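Local structure of chorismate mutase (Burkholderia thailandensis, 6CNZ) at residues H36-N41 against Q85-L90. The protein probably catalyses the rearrangement of chorismate to prephenate, the reaction of chorismate mutases on the route to phenylalanine and tyrosine. Numbering follows the deposited sequence.
Sequences HWKWIN and QLQNAL
Lys38, near the end of helix 31-41, faces Gln87 of helix 69-96 with the backbones well apart, their CA atoms 9.1 Å from each other. Both side chains leave the backbone toward the other helix. The two side chains bridge the gap.

Both place CG beside the backbone N and anti to the carbonyl carbon (chi1 -69° in Lys38, -64° in Gln87). Both run extended from there, and they meet at an angle. Lys38 NZ gives a weak hydrogen bond to Gln87 OE1 at 3.3 Å. Lys38 CD passes the same Gln87 OE1 at 3.6 Å, so part of the aliphatic chain also touches the amide. The stronger partner of Lys38 NZ is the carbonyl oxygen of Ile45, just after the helix. Gln87 NE2 is bonded to Ser83 OG, one turn back, which probably helps to set the amide so that OE1 faces the lysine.

At the C-terminal end of helix 31-41, Asn41 turns its side chain back onto the helix. Asn41 ND2 bonds to Trp37 O at 2.7 Å, with an N-H...O angle of 171°. That oxygen also accepts from Asn41 N. Asn41 ND2 lies 3.2 Å above the plane of the Trp37 ring, over its centre.

The helices belong to the all-helical type II chorismate mutase fold. A nitrate ion, probably from the crystallisation liquor, lies about 4 Å from the Lys38 side chain and may mark an anion-binding pocket. In type II (AroQ) mutases a lysine and a Glu or Gln of the long helix line the active site. Lys38 and Gln87, weakly bonded, probably do the same here.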
loop_
_atom_site.group_PDB
_atom_site.type_symbol
_atom_site.label_atom_id
_atom_site.label_comp_id
_atom_site.label_asym_id
_atom_site.label_seq_id
_atom_site.Cartn_x
_atom_site.Cartn_y
_atom_site.Cartn_z
ATOM N N HIS A 36 7.923 8.082 13.544
ATOM C CA HIS A 36 7.932 7.429 14.851
ATOM C C HIS A 36 9.357 7.029 15.262
ATOM O O HIS A 36 9.803 7.313 16.381
ATOM C CB HIS A 36 6.983 6.220 14.788
ATOM C CG HIS A 36 6.683 5.575 16.108
ATOM N ND1 HIS A 36 5.781 4.533 16.228
ATOM C CD2 HIS A 36 7.153 5.807 17.357
ATOM C CE1 HIS A 36 5.724 4.142 17.490
ATOM N NE2 HIS A 36 6.546 4.898 18.195
ATOM N N TRP A 37 10.102 6.400 14.356
ATOM C CA TRP A 37 11.492 6.057 14.667
ATOM C C TRP A 37 12.335 7.302 14.959
ATOM O O TRP A 37 13.117 7.324 15.922
ATOM C CB TRP A 37 12.094 5.259 13.512
ATOM C CG TRP A 37 13.437 4.719 13.821
ATOM C CD1 TRP A 37 13.725 3.506 14.401
ATOM C CD2 TRP A 37 14.700 5.363 13.585
ATOM N NE1 TRP A 37 15.085 3.358 14.520
ATOM C CE2 TRP A 37 15.706 4.480 14.033
ATOM C CE3 TRP A 37 15.075 6.594 13.041
ATOM C CZ2 TRP A 37 17.071 4.795 13.957
ATOM C CZ3 TRP A 37 16.443 6.907 12.958
ATOM C CH2 TRP A 37 17.417 6.010 13.415
ATOM N N LYS A 38 12.179 8.355 14.150
ATOM C CA LYS A 38 12.953 9.588 14.361
ATOM C C LYS A 38 12.554 10.309 15.645
ATOM O O LYS A 38 13.405 10.929 16.295
ATOM C CB LYS A 38 12.786 10.510 13.153
ATOM C CG LYS A 38 13.479 9.969 11.892
ATOM C CD LYS A 38 13.327 10.930 10.716
ATOM C CE LYS A 38 14.328 10.632 9.589
ATOM N NZ LYS A 38 13.811 11.124 8.267
ATOM N N TRP A 39 11.274 10.217 16.033
ATOM C CA TRP A 39 10.804 10.816 17.281
ATOM C C TRP A 39 11.473 10.177 18.493
ATOM O O TRP A 39 11.825 10.868 19.466
ATOM C CB TRP A 39 9.282 10.661 17.377
ATOM C CG TRP A 39 8.670 11.197 18.657
ATOM C CD1 TRP A 39 8.369 10.489 19.782
ATOM C CD2 TRP A 39 8.304 12.559 18.927
ATOM N NE1 TRP A 39 7.811 11.319 20.728
ATOM C CE2 TRP A 39 7.767 12.596 20.229
ATOM C CE3 TRP A 39 8.344 13.746 18.175
ATOM C CZ2 TRP A 39 7.292 13.779 20.814
ATOM C CZ3 TRP A 39 7.868 14.932 18.756
ATOM C CH2 TRP A 39 7.344 14.933 20.060
ATOM N N ILE A 40 11.643 8.856 18.463
ATOM C CA ILE A 40 12.318 8.178 19.571
ATOM C C ILE A 40 13.817 8.464 19.540
ATOM O O ILE A 40 14.436 8.750 20.574
ATOM C CB ILE A 40 12.017 6.671 19.526
ATOM C CG1 ILE A 40 10.535 6.441 19.812
ATOM C CG2 ILE A 40 12.933 5.870 20.528
ATOM C CD1 ILE A 40 10.126 4.977 19.754
ATOM N N ASN A 41 14.414 8.432 18.360
ATOM C CA ASN A 41 15.855 8.530 18.234
ATOM C C ASN A 41 16.343 9.958 18.052
ATOM O O ASN A 41 17.557 10.173 18.010
ATOM C CB ASN A 41 16.327 7.659 17.073
ATOM C CG ASN A 41 16.138 6.185 17.356
ATOM O OD1 ASN A 41 17.020 5.542 17.928
ATOM N ND2 ASN A 41 14.970 5.635 16.965
ATOM N N GLN A 85 6.766 16.681 4.879
ATOM C CA GLN A 85 5.561 17.380 5.299
ATOM C C GLN A 85 4.762 16.543 6.297
ATOM O O GLN A 85 4.380 17.021 7.371
ATOM C CB GLN A 85 4.727 17.701 4.054
ATOM C CG GLN A 85 3.527 18.586 4.246
ATOM C CD GLN A 85 2.723 18.668 2.960
ATOM O OE1 GLN A 85 3.290 18.641 1.868
ATOM N NE2 GLN A 85 1.406 18.701 3.080
ATOM N N LEU A 86 4.467 15.298 5.939
ATOM C CA LEU A 86 3.728 14.424 6.843
ATOM C C LEU A 86 4.482 14.225 8.160
ATOM O O LEU A 86 3.894 14.315 9.245
ATOM C CB LEU A 86 3.456 13.071 6.162
ATOM C CG LEU A 86 2.586 12.063 6.931
ATOM C CD1 LEU A 86 1.395 12.758 7.586
ATOM C CD2 LEU A 86 2.081 10.955 6.011
ATOM N N GLN A 87 5.790 13.949 8.087
ATOM C CA GLN A 87 6.563 13.711 9.313
ATOM C C GLN A 87 6.545 14.933 10.224
ATOM O O GLN A 87 6.425 14.805 11.448
ATOM C CB GLN A 87 8.015 13.330 8.986
ATOM C CG GLN A 87 8.211 12.001 8.221
ATOM C CD GLN A 87 9.676 11.788 7.813
ATOM O OE1 GLN A 87 10.576 11.894 8.641
ATOM N NE2 GLN A 87 9.912 11.525 6.527
ATOM N N ASN A 88 6.693 16.127 9.650
ATOM C CA ASN A 88 6.622 17.331 10.467
ATOM C C ASN A 88 5.247 17.500 11.097
ATOM O O ASN A 88 5.141 17.901 12.264
ATOM C CB ASN A 88 7.004 18.552 9.642
ATOM C CG ASN A 88 8.494 18.795 9.669
ATOM O OD1 ASN A 88 9.052 19.053 10.731
ATOM N ND2 ASN A 88 9.157 18.657 8.515
ATOM N N ALA A 89 4.184 17.190 10.346
ATOM C CA ALA A 89 2.840 17.250 10.916
ATOM C C ALA A 89 2.683 16.269 12.082
ATOM O O ALA A 89 2.072 16.604 13.105
ATOM C CB ALA A 89 1.801 16.975 9.817
ATOM N N LEU A 90 3.251 15.057 11.957
ATOM C CA LEU A 90 3.196 14.096 13.059
ATOM C C LEU A 90 3.981 14.602 14.271
ATOM O O LEU A 90 3.491 14.539 15.403
ATOM C CB LEU A 90 3.719 12.724 12.598
ATOM C CG LEU A 90 2.860 12.001 11.549
ATOM C CD1 LEU A 90 3.621 10.856 10.832
ATOM C CD2 LEU A 90 1.589 11.472 12.169
#